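Local coordinates for protein putative nucleotide-diphospho-sugar transferase (Desulfovibrio desulfuricans subsp. desulfuricans, PDB 3CGX) that probably transfers a sugar from a nucleotide-diphosphate donor to an acceptor, as a putative GT-A-type transferase whose substrates are not identified, at residues 5-10 against 52-57; 38-43 against 71-76; 105-110 against 123-128. All blocks are in the same frame, centred on the assembly; numbering follows the deposited sequence.

How the contacts relate
Contacts 1 and 3 are buried in the central sheet and share it: strands 5-11 and 105-109 are neighbours, and L8 bonds through its backbone to V107 and M109. Contact 1 pairs 5-11 with 53-58 on its other edge by regular backbone bonds, whereas contact 3 docks helix 118-127 on strand 105-109 through aliphatic side chains and one arginine. Contact 2 lies farther out and is only partly buried; it joins two helices, 29-47 and 65-73, by a small apolar patch and a single side-chain hydrogen bond. Helix 29-47 ties it to the core, since V40 and M43 pack against F9 of contact 1 and M43 also meets M109 and G110 of contact 3.

Contact 1: 5-10 against 52-57; sequences SCILFF and ADLHIC
I7 sits between two residues of strand 53-58, its N-H donating to D53 O (2.7 Å) and its carbonyl accepting from H55 N in a nearly straight bond (N-H...O 176°). F9 repeats the pattern, with its N bonded to H55 O and its O to C57 N, and D53 N reaches S5 O at the start of the strand. All five bonds thus use the odd-numbered residues of 5-10, while C6, L8 and the N-H of F10 pair with strand 105-109. The I7 side chain meets L54 and A52. Its CB lies beside L54 CD1, and CG2, anti to the backbone N, presses on that same methyl at 3.6 Å. The other branch runs toward the beginning of the strands: CG1 passes A52 CB at 4.0 Å and the terminal CD1 stays against it at 3.9 Å. L54 CD1 also touches F9 CB, which makes this methyl a shared contact for two residues of 5-10. The two strands are parallel neighbours, and the chain between them forms helix 29-47, giving a beta-alpha-beta crossover consistent with the Rossmann-like half of a GT-A fold. That helix packs on F9, L54 and I56 of this face, F9 against M43 and L47 and the other two against L44. On the reverse face, C6 SG, anti to its own backbone N (chi1 -166°), stands over the middle of the H55 ring, 3.7 Å from its centroid, and L8 CD2 packs on H55 CB. Farther along, C57 CB approaches F10 CE1 at 3.5 Å, and the C57 sulfur lies oblique to that ring. D53 directs its carboxylate outside the pair, where OD2 is bound by Y103 OH and S3 N.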
ATOM      1  N   SER A   5     -10.404  -7.622  12.732  1.00 23.92           N
ATOM      2  CA  SER A   5      -9.657  -6.663  11.912  1.00 24.68           C
ATOM      3  C   SER A   5      -9.271  -7.264  10.585  1.00 23.48           C
ATOM      4  O   SER A   5      -8.946  -8.444  10.501  1.00 22.30           O
ATOM      5  CB  SER A   5      -8.354  -6.271  12.608  1.00 23.38           C
ATOM      6  OG  SER A   5      -8.597  -5.404  13.689  1.00 31.42           O
ATOM      7  N   CYS A   6      -9.276  -6.434   9.566  1.00 22.41           N
ATOM      8  CA  CYS A   6      -8.838  -6.860   8.249  1.00 23.01           C
ATOM      9  C   CYS A   6      -7.911  -5.828   7.604  1.00 22.61           C
ATOM     10  O   CYS A   6      -8.114  -4.627   7.732  1.00 27.44           O
ATOM     11  CB  CYS A   6     -10.041  -7.126   7.321  1.00 26.66           C
ATOM     12  SG  CYS A   6      -9.503  -8.059   5.816  1.00 37.18           S
ATOM     13  N   ILE A   7      -6.868  -6.329   6.952  1.00 20.56           N
ATOM     14  CA  ILE A   7      -5.934  -5.505   6.160  1.00 20.00           C
ATOM     15  C   ILE A   7      -6.160  -5.786   4.685  1.00 20.90           C
ATOM     16  O   ILE A   7      -6.109  -6.946   4.251  1.00 23.51           O
ATOM     17  CB  ILE A   7      -4.453  -5.791   6.457  1.00 19.00           C
ATOM     18  CG1 ILE A   7      -4.099  -5.546   7.928  1.00 20.15           C
ATOM     19  CG2 ILE A   7      -3.551  -4.993   5.518  1.00 19.33           C
ATOM     20  CD1 ILE A   7      -2.850  -6.377   8.365  1.00 23.86           C
ATOM     21  N   LEU A   8      -6.505  -4.740   3.944  1.00 19.53           N
ATOM     22  CA  LEU A   8      -6.642  -4.824   2.495  1.00 20.50           C
ATOM     23  C   LEU A   8      -5.381  -4.247   1.875  1.00 21.55           C
ATOM     24  O   LEU A   8      -5.076  -3.054   2.019  1.00 23.49           O
ATOM     25  CB  LEU A   8      -7.847  -4.071   2.000  1.00 19.01           C
ATOM     26  CG  LEU A   8      -9.167  -4.361   2.692  1.00 20.75           C
ATOM     27  CD1 LEU A   8     -10.296  -3.411   2.209  1.00 20.12           C
ATOM     28  CD2 LEU A   8      -9.526  -5.867   2.559  1.00 22.93           C
ATOM     29  N   PHE A   9      -4.679  -5.115   1.171  1.00 22.41           N
ATOM     30  CA  PHE A   9      -3.339  -4.839   0.626  1.00 20.05           C
ATOM     31  C   PHE A   9      -3.396  -4.771  -0.902  1.00 21.48           C
ATOM     32  O   PHE A   9      -3.599  -5.744  -1.573  1.00 20.64           O
ATOM     33  CB  PHE A   9      -2.366  -5.883   1.170  1.00 21.98           C
ATOM     34  CG  PHE A   9      -0.900  -5.692   0.762  1.00 22.70           C
ATOM     35  CD1 PHE A   9      -0.295  -4.436   0.802  1.00 27.00           C
ATOM     36  CD2 PHE A   9      -0.106  -6.784   0.425  1.00 26.08           C
ATOM     37  CE1 PHE A   9       1.069  -4.288   0.515  1.00 24.91           C
ATOM     38  CE2 PHE A   9       1.274  -6.600   0.105  1.00 25.70           C
ATOM     39  CZ  PHE A   9       1.822  -5.336   0.135  1.00 25.78           C
ATOM     40  N   PHE A  10      -3.264  -3.558  -1.420  1.00 20.05           N
ATOM     41  CA  PHE A  10      -3.428  -3.264  -2.841  1.00 20.39           C
ATOM     42  C   PHE A  10      -2.112  -3.400  -3.573  1.00 21.79           C
ATOM     43  O   PHE A  10      -1.113  -2.740  -3.248  1.00 23.29           O
ATOM     44  CB  PHE A  10      -4.041  -1.847  -3.018  1.00 22.68           C
ATOM     45  CG  PHE A  10      -5.538  -1.809  -3.044  1.00 22.18           C
ATOM     46  CD1 PHE A  10      -6.304  -2.566  -2.167  1.00 21.75           C
ATOM     47  CD2 PHE A  10      -6.207  -0.953  -3.943  1.00 21.84           C
ATOM     48  CE1 PHE A  10      -7.674  -2.545  -2.246  1.00 21.55           C
ATOM     49  CE2 PHE A  10      -7.585  -0.888  -3.976  1.00 25.23           C
ATOM     50  CZ  PHE A  10      -8.323  -1.680  -3.148  1.00 24.72           C
ATOM     51  N   ALA A  52      -4.654  -9.599  12.481  1.00 24.68           N
ATOM     52  CA  ALA A  52      -5.611  -9.160  11.499  1.00 23.02           C
ATOM     53  C   ALA A  52      -5.575 -10.129  10.327  1.00 22.46           C
ATOM     54  O   ALA A  52      -4.528 -10.656   9.998  1.00 23.75           O
ATOM     55  CB  ALA A  52      -5.290  -7.758  11.030  1.00 22.43           C
ATOM     56  N   ASP A  53      -6.730 -10.341   9.696  1.00 22.38           N
ATOM     57  CA  ASP A  53      -6.806 -11.110   8.470  1.00 20.79           C
ATOM     58  C   ASP A  53      -6.287 -10.215   7.349  1.00 21.85           C
ATOM     59  O   ASP A  53      -6.398  -8.963   7.380  1.00 25.75           O
ATOM     60  CB  ASP A  53      -8.247 -11.536   8.143  1.00 24.43           C
ATOM     61  CG  ASP A  53      -8.817 -12.581   9.115  1.00 22.27           C
ATOM     62  OD1 ASP A  53      -8.054 -13.222   9.867  1.00 21.54           O
ATOM     63  OD2 ASP A  53     -10.040 -12.787   9.071  1.00 29.21           O
ATOM     64  N   LEU A  54      -5.757 -10.857   6.328  1.00 21.80           N
ATOM     65  CA  LEU A  54      -5.193 -10.121   5.195  1.00 24.18           C
ATOM     66  C   LEU A  54      -5.808 -10.544   3.870  1.00 22.86           C
ATOM     67  O   LEU A  54      -5.936 -11.722   3.570  1.00 25.27           O
ATOM     68  CB  LEU A  54      -3.698 -10.301   5.187  1.00 25.87           C
ATOM     69  CG  LEU A  54      -2.907  -9.748   4.002  1.00 32.69           C
ATOM     70  CD1 LEU A  54      -2.766  -8.259   4.180  1.00 25.83           C
ATOM     71  CD2 LEU A  54      -1.528 -10.443   3.923  1.00 35.03           C
ATOM     72  N   HIS A  55      -6.278  -9.549   3.128  1.00 21.49           N
ATOM     73  CA  HIS A  55      -6.835  -9.757   1.786  1.00 22.08           C
ATOM     74  C   HIS A  55      -5.984  -9.030   0.796  1.00 22.94           C
ATOM     75  O   HIS A  55      -5.846  -7.808   0.882  1.00 22.17           O
ATOM     76  CB  HIS A  55      -8.242  -9.216   1.695  1.00 26.02           C
ATOM     77  CG  HIS A  55      -9.217  -9.974   2.533  1.00 27.99           C
ATOM     78  ND1 HIS A  55     -10.572  -9.838   2.403  1.00 43.28           N
ATOM     79  CD2 HIS A  55      -9.019 -10.887   3.505  1.00 38.73           C
ATOM     80  CE1 HIS A  55     -11.171 -10.648   3.254  1.00 36.23           C
ATOM     81  NE2 HIS A  55     -10.249 -11.300   3.928  1.00 34.88           N
ATOM     82  N   ILE A  56      -5.413  -9.792  -0.128  1.00 21.57           N
ATOM     83  CA  ILE A  56      -4.559  -9.244  -1.143  1.00 21.92           C
ATOM     84  C   ILE A  56      -5.413  -8.903  -2.357  1.00 22.56           C
ATOM     85  O   ILE A  56      -6.002  -9.776  -3.024  1.00 25.74           O
ATOM     86  CB  ILE A  56      -3.410 -10.218  -1.513  1.00 22.79           C
ATOM     87  CG1 ILE A  56      -2.532 -10.536  -0.286  1.00 26.92           C
ATOM     88  CG2 ILE A  56      -2.571  -9.657  -2.692  1.00 21.56           C
ATOM     89  CD1 ILE A  56      -1.594 -11.734  -0.490  1.00 24.88           C
ATOM     90  N   CYS A  57      -5.512  -7.605  -2.629  1.00 21.52           N
ATOM     91  CA  CYS A  57      -6.423  -7.067  -3.662  1.00 21.18           C
ATOM     92  C   CYS A  57      -5.637  -6.534  -4.836  1.00 21.79           C
ATOM     93  O   CYS A  57      -4.933  -5.524  -4.712  1.00 21.39           O
ATOM     94  CB  CYS A  57      -7.289  -5.947  -3.056  1.00 23.04           C
ATOM     95  SG  CYS A  57      -8.260  -6.423  -1.626  1.00 24.68           S
TER

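Contact 2: 38-43 against 71-76; sequences HFVQDM and AWLGPQ
The indole of W72 meets helix 29-47 in two ways, by its N-H at Q41 and by its six-membered ring at V40. Q41 OE1 accepts from W72 NE1 at 2.9 Å. The oxygen lies only 3° out of the indole plane. It offers an in-plane lone pair (C=O...N angle 124°), although the amide itself is turned 59° against the ring. An extended chain beyond CG carries the Q41 amide across to the ring. V40 crosses the indole at about a right angle: its CG1 comes obliquely to the corner of the ring at CH2, 3.6 Å away, with CB nearly as close. L73 reaches the same helix with both methyls, CD1 to V40 CG1 (4.1 Å) and CD2 to Q41 CG (4.0 Å). Its CG also lies over one face of the W72 ring, offset toward the rim. R37, from the same helix as V40, makes a cation-pi contact with the indole, and the ring of Y13 meets it too. With its sole N-H engaged by Q41 and its benzo end against V40, the indole should be restricted in its rotation, and the one directional bond gives orientation to a contact between these helices that is otherwise made by aliphatic and aromatic carbons.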
ATOM      1  N   HIS A  38       9.792  -7.566  -5.005  1.00 22.81           N
ATOM      2  CA  HIS A  38      10.355  -7.685  -3.659  1.00 22.87           C
ATOM      3  C   HIS A  38       9.724  -6.743  -2.626  1.00 21.10           C
ATOM      4  O   HIS A  38       9.672  -7.115  -1.424  1.00 23.60           O
ATOM      5  CB  HIS A  38      11.879  -7.555  -3.708  1.00 24.92           C
ATOM      6  CG  HIS A  38      12.514  -8.806  -4.220  1.00 29.20           C
ATOM      7  ND1 HIS A  38      12.798  -9.872  -3.392  1.00 32.39           N
ATOM      8  CD2 HIS A  38      12.760  -9.228  -5.484  1.00 37.52           C
ATOM      9  CE1 HIS A  38      13.279 -10.867  -4.119  1.00 35.96           C
ATOM     10  NE2 HIS A  38      13.260 -10.505  -5.391  1.00 32.54           N
ATOM     11  N   PHE A  39       9.255  -5.579  -3.061  1.00 22.70           N
ATOM     12  CA  PHE A  39       8.555  -4.657  -2.147  1.00 23.04           C
ATOM     13  C   PHE A  39       7.378  -5.444  -1.581  1.00 22.85           C
ATOM     14  O   PHE A  39       7.124  -5.462  -0.366  1.00 24.27           O
ATOM     15  CB  PHE A  39       7.952  -3.450  -2.841  1.00 21.59           C
ATOM     16  CG  PHE A  39       8.945  -2.390  -3.306  1.00 22.46           C
ATOM     17  CD1 PHE A  39      10.314  -2.604  -3.310  1.00 20.79           C
ATOM     18  CD2 PHE A  39       8.469  -1.218  -3.867  1.00 24.82           C
ATOM     19  CE1 PHE A  39      11.173  -1.634  -3.800  1.00 23.48           C
ATOM     20  CE2 PHE A  39       9.347  -0.236  -4.369  1.00 25.98           C
ATOM     21  CZ  PHE A  39      10.702  -0.487  -4.345  1.00 20.78           C
ATOM     22  N   VAL A  40       6.655  -6.099  -2.493  1.00 20.98           N
ATOM     23  CA  VAL A  40       5.417  -6.789  -2.128  1.00 21.86           C
ATOM     24  C   VAL A  40       5.682  -7.982  -1.202  1.00 24.28           C
ATOM     25  O   VAL A  40       5.053  -8.164  -0.137  1.00 23.28           O
ATOM     26  CB  VAL A  40       4.555  -7.186  -3.387  1.00 22.58           C
ATOM     27  CG1 VAL A  40       3.413  -8.099  -2.980  1.00 23.07           C
ATOM     28  CG2 VAL A  40       4.003  -5.919  -4.127  1.00 19.48           C
ATOM     29  N   GLN A  41       6.622  -8.815  -1.614  1.00 26.28           N
ATOM     30  CA  GLN A  41       7.048  -9.945  -0.778  1.00 25.81           C
ATOM     31  C   GLN A  41       7.455  -9.551   0.611  1.00 29.26           C
ATOM     32  O   GLN A  41       7.064 -10.178   1.585  1.00 27.46           O
ATOM     33  CB  GLN A  41       8.214 -10.701  -1.417  1.00 27.11           C
ATOM     34  CG  GLN A  41       7.781 -11.452  -2.621  1.00 27.17           C
ATOM     35  CD  GLN A  41       8.928 -12.063  -3.390  1.00 36.31           C
ATOM     36  OE1 GLN A  41       8.759 -12.353  -4.555  1.00 24.43           O
ATOM     37  NE2 GLN A  41      10.115 -12.254  -2.744  1.00 29.02           N
ATOM     38  N   ASP A  42       8.278  -8.530   0.719  1.00 25.14           N
ATOM     39  CA  ASP A  42       8.734  -8.094   2.014  1.00 24.40           C
ATOM     40  C   ASP A  42       7.603  -7.566   2.877  1.00 26.61           C
ATOM     41  O   ASP A  42       7.528  -7.892   4.077  1.00 27.19           O
ATOM     42  CB  ASP A  42       9.828  -7.007   1.915  1.00 25.03           C
ATOM     43  CG  ASP A  42      11.135  -7.527   1.321  1.00 31.31           C
ATOM     44  OD1 ASP A  42      11.297  -8.739   1.231  1.00 28.34           O
ATOM     45  OD2 ASP A  42      11.961  -6.699   0.914  1.00 30.63           O
HETATM   46  N   MSE A  43       6.732  -6.737   2.297  1.00 23.79           N
HETATM   47  CA  MSE A  43       5.595  -6.195   3.073  1.00 25.33           C
HETATM   48  C   MSE A  43       4.662  -7.312   3.542  1.00 26.32           C
HETATM   49  O   MSE A  43       4.214  -7.294   4.694  1.00 23.75           O
HETATM   50  CB  MSE A  43       4.834  -5.138   2.273  1.00 24.10           C
HETATM   51  CG  MSE A  43       5.644  -3.867   1.962  1.00 23.70           C
HETATM   52 SE   MSE A  43       4.605  -2.591   0.997  0.75 27.61          SE
HETATM   53  CE  MSE A  43       3.447  -2.007   2.489  1.00 26.24           C
ATOM     54  N   ALA A  71       0.880 -18.844  -7.373  1.00 19.36           N
ATOM     55  CA  ALA A  71       2.215 -19.367  -7.661  1.00 20.27           C
ATOM     56  C   ALA A  71       3.311 -18.442  -7.145  1.00 21.46           C
ATOM     57  O   ALA A  71       4.408 -18.876  -6.827  1.00 22.47           O
ATOM     58  CB  ALA A  71       2.391 -19.660  -9.174  1.00 17.08           C
ATOM     59  N   TRP A  72       2.997 -17.166  -7.058  1.00 22.55           N
ATOM     60  CA  TRP A  72       3.984 -16.157  -6.635  1.00 23.11           C
ATOM     61  C   TRP A  72       4.053 -16.026  -5.103  1.00 22.52           C
ATOM     62  O   TRP A  72       5.094 -16.290  -4.496  1.00 22.62           O
ATOM     63  CB  TRP A  72       3.680 -14.797  -7.273  1.00 21.62           C
ATOM     64  CG  TRP A  72       4.508 -13.641  -6.726  1.00 25.74           C
ATOM     65  CD1 TRP A  72       5.765 -13.707  -6.220  1.00 25.85           C
ATOM     66  CD2 TRP A  72       4.121 -12.272  -6.657  1.00 19.42           C
ATOM     67  NE1 TRP A  72       6.194 -12.461  -5.815  1.00 25.00           N
ATOM     68  CE2 TRP A  72       5.205 -11.557  -6.076  1.00 22.72           C
ATOM     69  CE3 TRP A  72       2.962 -11.578  -7.004  1.00 18.28           C
ATOM     70  CZ2 TRP A  72       5.163 -10.196  -5.854  1.00 18.68           C
ATOM     71  CZ3 TRP A  72       2.905 -10.219  -6.774  1.00 22.36           C
ATOM     72  CH2 TRP A  72       4.000  -9.538  -6.203  1.00 24.50           C
ATOM     73  N   LEU A  73       2.926 -15.642  -4.515  1.00 23.59           N
ATOM     74  CA  LEU A  73       2.815 -15.382  -3.058  1.00 25.73           C
ATOM     75  C   LEU A  73       2.316 -16.568  -2.220  1.00 24.80           C
ATOM     76  O   LEU A  73       2.460 -16.566  -1.014  1.00 29.07           O
ATOM     77  CB  LEU A  73       1.960 -14.133  -2.819  1.00 23.48           C
ATOM     78  CG  LEU A  73       2.534 -12.886  -3.486  1.00 24.22           C
ATOM     79  CD1 LEU A  73       1.572 -11.722  -3.420  1.00 20.91           C
ATOM     80  CD2 LEU A  73       3.876 -12.501  -2.809  1.00 26.51           C
ATOM     81  N   GLY A  74       1.809 -17.610  -2.853  1.00 21.97           N
ATOM     82  CA  GLY A  74       1.406 -18.815  -2.131  1.00 23.25           C
ATOM     83  C   GLY A  74      -0.074 -19.069  -2.172  1.00 23.85           C
ATOM     84  O   GLY A  74      -0.869 -18.125  -2.143  1.00 23.21           O
ATOM     85  N   PRO A  75      -0.447 -20.341  -2.182  1.00 22.94           N
ATOM     86  CA  PRO A  75      -1.846 -20.693  -2.317  1.00 24.35           C
ATOM     87  C   PRO A  75      -2.673 -20.516  -1.041  1.00 25.13           C
ATOM     88  O   PRO A  75      -3.887 -20.661  -1.089  1.00 26.81           O
ATOM     89  CB  PRO A  75      -1.787 -22.174  -2.716  1.00 25.09           C
ATOM     90  CG  PRO A  75      -0.534 -22.678  -1.993  1.00 25.49           C
ATOM     91  CD  PRO A  75       0.417 -21.529  -2.026  1.00 23.01           C
ATOM     92  N   GLN A  76      -2.030 -20.199   0.077  1.00 22.48           N
ATOM     93  CA  GLN A  76      -2.737 -20.173   1.362  1.00 27.37           C
ATOM     94  C   GLN A  76      -3.353 -18.807   1.622  1.00 28.34           C
ATOM     95  O   GLN A  76      -4.157 -18.651   2.520  1.00 29.09           O
ATOM     96  CB  GLN A  76      -1.810 -20.568   2.539  1.00 27.79           C
ATOM     97  CG  GLN A  76      -0.633 -19.628   2.846  1.00 25.72           C
ATOM     98  CD  GLN A  76       0.646 -19.932   2.077  1.00 31.39           C
ATOM     99  OE1 GLN A  76       0.660 -20.061   0.838  1.00 25.22           O
ATOM    100  NE2 GLN A  76       1.740 -20.041   2.813  1.00 30.10           N
TER

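Contact 3: 105-110 against 123-128; sequences RVVLMG and KALNDL
R105 NH1 donates to two oxygens, L125 O at 2.9 Å and a water at the same distance. Both acceptors lie near the guanidinium plane, but the carbonyl is approached from above: NH1 stands 65° out of the carbonyl plane of L125. The water passes a hydrogen on to N126 OD1 (2.8 Å), an oxygen that also accepts from Q122 NE2, so R105 is linked to two successive residues of the helix, one directly and one through solvent. NH2 forms a salt bridge with E4 OE1, which would be expected to balance part of the arginine's charge in this buried place. The aliphatic part of R105 slides past L128 in the opposite direction, CD lying 3.9 Å from L128 CB, before a bend at chi3 (-83°) swings NE out of line. Deeper in, V107 CG1 touches two leucine methyls on the helix side, L125 CD2 at 3.6 Å and L128 CD1 at 3.7 Å. Its CG2, held between the backbone N and the carbonyl carbon, touches L125 CD2 more loosely. The axis of 123-127 makes 145° with that of 105-109, 8.7 Å away at closest approach. Helix 118-127 shares this face of the sheet with helix 29-47, which M109 meets, while V106 and L108 point to helix 87-100 on the other face; strands 5-11 and 143-149 flank 105-109.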
ATOM      1  N   ARG A 105     -13.032  -3.517  11.984  1.00 24.64           N
ATOM      2  CA  ARG A 105     -12.023  -2.521  11.686  1.00 24.00           C
ATOM      3  C   ARG A 105     -11.230  -2.974  10.477  1.00 22.92           C
ATOM      4  O   ARG A 105     -10.761  -4.096  10.419  1.00 23.53           O
ATOM      5  CB  ARG A 105     -11.060  -2.352  12.860  1.00 24.86           C
ATOM      6  CG  ARG A 105     -11.662  -1.703  14.132  1.00 26.58           C
ATOM      7  CD  ARG A 105     -10.665  -1.824  15.259  1.00 30.58           C
ATOM      8  NE  ARG A 105     -10.764  -3.132  15.892  1.00 34.51           N
ATOM      9  CZ  ARG A 105      -9.760  -3.816  16.409  1.00 37.04           C
ATOM     10  NH1 ARG A 105      -8.529  -3.336  16.376  1.00 35.35           N
ATOM     11  NH2 ARG A 105      -9.998  -5.001  16.959  1.00 35.14           N
ATOM     12  N   VAL A 106     -11.073  -2.053   9.533  1.00 22.08           N
ATOM     13  CA  VAL A 106     -10.427  -2.339   8.286  1.00 22.42           C
ATOM     14  C   VAL A 106      -9.468  -1.238   7.879  1.00 21.36           C
ATOM     15  O   VAL A 106      -9.804  -0.074   7.926  1.00 21.48           O
ATOM     16  CB  VAL A 106     -11.492  -2.519   7.145  1.00 22.35           C
ATOM     17  CG1 VAL A 106     -10.817  -2.806   5.811  1.00 20.79           C
ATOM     18  CG2 VAL A 106     -12.493  -3.613   7.510  1.00 21.68           C
ATOM     19  N   VAL A 107      -8.253  -1.640   7.510  1.00 21.48           N
ATOM     20  CA  VAL A 107      -7.285  -0.704   6.935  1.00 21.02           C
ATOM     21  C   VAL A 107      -6.929  -1.156   5.516  1.00 22.05           C
ATOM     22  O   VAL A 107      -6.801  -2.348   5.221  1.00 24.58           O
ATOM     23  CB  VAL A 107      -5.986  -0.483   7.824  1.00 23.09           C
ATOM     24  CG1 VAL A 107      -6.363   0.059   9.253  1.00 22.57           C
ATOM     25  CG2 VAL A 107      -5.220  -1.715   7.926  1.00 28.97           C
ATOM     26  N   LEU A 108      -6.826  -0.181   4.628  1.00 21.81           N
ATOM     27  CA  LEU A 108      -6.444  -0.434   3.242  1.00 25.25           C
ATOM     28  C   LEU A 108      -5.132   0.322   2.978  1.00 22.94           C
ATOM     29  O   LEU A 108      -5.003   1.499   3.255  1.00 24.06           O
ATOM     30  CB  LEU A 108      -7.590  -0.023   2.302  1.00 25.04           C
ATOM     31  CG  LEU A 108      -7.510  -0.242   0.784  1.00 24.36           C
ATOM     32  CD1 LEU A 108      -8.939  -0.122   0.167  1.00 21.43           C
ATOM     33  CD2 LEU A 108      -6.564   0.735   0.150  1.00 20.90           C
HETATM   34  N   MSE A 109      -4.147  -0.373   2.437  1.00 20.25           N
HETATM   35  CA  MSE A 109      -2.888   0.242   2.154  1.00 21.39           C
HETATM   36  C   MSE A 109      -2.297  -0.223   0.871  1.00 23.41           C
HETATM   37  O   MSE A 109      -2.617  -1.307   0.382  1.00 23.06           O
HETATM   38  CB  MSE A 109      -1.938  -0.089   3.290  1.00 25.32           C
HETATM   39  CG  MSE A 109      -1.532  -1.537   3.373  1.00 27.38           C
HETATM   40 SE   MSE A 109      -0.589  -1.799   5.120  0.75 28.49          SE
HETATM   41  CE  MSE A 109       0.971  -0.724   4.804  1.00 25.74           C
ATOM     42  N   GLY A 110      -1.402   0.597   0.346  1.00 22.73           N
ATOM     43  CA  GLY A 110      -0.732   0.296  -0.904  1.00 23.85           C
ATOM     44  C   GLY A 110       0.572  -0.473  -0.724  1.00 23.41           C
ATOM     45  O   GLY A 110       0.980  -0.823   0.389  1.00 25.78           O
ATOM     46  N   LYS A 123      -0.561  -0.529  15.093  1.00 21.27           N
ATOM     47  CA  LYS A 123      -0.938   0.637  15.872  1.00 20.16           C
ATOM     48  C   LYS A 123      -2.221   1.267  15.317  1.00 22.32           C
ATOM     49  O   LYS A 123      -3.151   1.629  16.075  1.00 21.47           O
ATOM     50  CB  LYS A 123       0.203   1.675  15.907  1.00 22.07           C
ATOM     51  CG  LYS A 123      -0.134   2.907  16.764  1.00 24.42           C
ATOM     52  CD  LYS A 123       1.122   3.776  16.946  1.00 25.10           C
ATOM     53  CE  LYS A 123       0.883   5.023  17.729  1.00 30.43           C
ATOM     54  NZ  LYS A 123      -0.241   5.779  17.126  1.00 33.63           N
ATOM     55  N   ALA A 124      -2.271   1.419  14.006  1.00 25.00           N
ATOM     56  CA  ALA A 124      -3.466   1.954  13.341  1.00 23.16           C
ATOM     57  C   ALA A 124      -4.722   1.144  13.690  1.00 22.36           C
ATOM     58  O   ALA A 124      -5.773   1.700  14.014  1.00 22.51           O
ATOM     59  CB  ALA A 124      -3.258   2.022  11.796  1.00 22.19           C
ATOM     60  N   LEU A 125      -4.617  -0.173  13.595  1.00 21.79           N
ATOM     61  CA  LEU A 125      -5.734  -1.041  13.906  1.00 21.37           C
ATOM     62  C   LEU A 125      -6.139  -0.906  15.355  1.00 20.54           C
ATOM     63  O   LEU A 125      -7.333  -0.845  15.674  1.00 26.29           O
ATOM     64  CB  LEU A 125      -5.395  -2.487  13.564  1.00 21.49           C
ATOM     65  CG  LEU A 125      -5.414  -2.742  12.043  1.00 24.86           C
ATOM     66  CD1 LEU A 125      -4.651  -4.050  11.703  1.00 28.46           C
ATOM     67  CD2 LEU A 125      -6.851  -2.720  11.503  1.00 22.80           C
ATOM     68  N   ASN A 126      -5.153  -0.836  16.240  1.00 23.65           N
ATOM     69  CA  ASN A 126      -5.414  -0.651  17.653  1.00 21.76           C
ATOM     70  C   ASN A 126      -6.157   0.673  17.887  1.00 21.93           C
ATOM     71  O   ASN A 126      -7.100   0.738  18.656  1.00 21.40           O
ATOM     72  CB  ASN A 126      -4.115  -0.646  18.499  1.00 19.65           C
ATOM     73  CG  ASN A 126      -3.382  -2.023  18.539  1.00 24.21           C
ATOM     74  OD1 ASN A 126      -3.959  -3.063  18.266  1.00 23.86           O
ATOM     75  ND2 ASN A 126      -2.122  -2.002  18.971  1.00 20.19           N
ATOM     76  N   ASP A 127      -5.654   1.731  17.260  1.00 24.97           N
ATOM     77  CA  ASP A 127      -6.199   3.094  17.448  1.00 25.99           C
ATOM     78  C   ASP A 127      -7.625   3.244  16.869  1.00 22.62           C
ATOM     79  O   ASP A 127      -8.426   4.053  17.357  1.00 22.24           O
ATOM     80  CB  ASP A 127      -5.237   4.165  16.856  1.00 24.02           C
ATOM     81  CG  ASP A 127      -3.989   4.401  17.709  1.00 30.55           C
ATOM     82  OD1 ASP A 127      -3.915   3.952  18.854  1.00 29.63           O
ATOM     83  OD2 ASP A 127      -3.046   5.043  17.230  1.00 33.70           O
ATOM     84  N   LEU A 128      -7.954   2.461  15.854  1.00 20.97           N
ATOM     85  CA  LEU A 128      -9.318   2.458  15.291  1.00 24.40           C
ATOM     86  C   LEU A 128     -10.372   1.962  16.258  1.00 25.38           C
ATOM     87  O   LEU A 128     -11.572   1.992  15.976  1.00 26.05           O
ATOM     88  CB  LEU A 128      -9.417   1.657  13.985  1.00 25.12           C
ATOM     89  CG  LEU A 128      -9.053   2.425  12.736  1.00 26.05           C
ATOM     90  CD1 LEU A 128      -8.932   1.405  11.565  1.00 23.82           C
ATOM     91  CD2 LEU A 128     -10.034   3.630  12.419  1.00 18.51           C
TER
HETATM   92  O   HOH W   1      -6.011  -4.497  17.099  1.00 41.90           O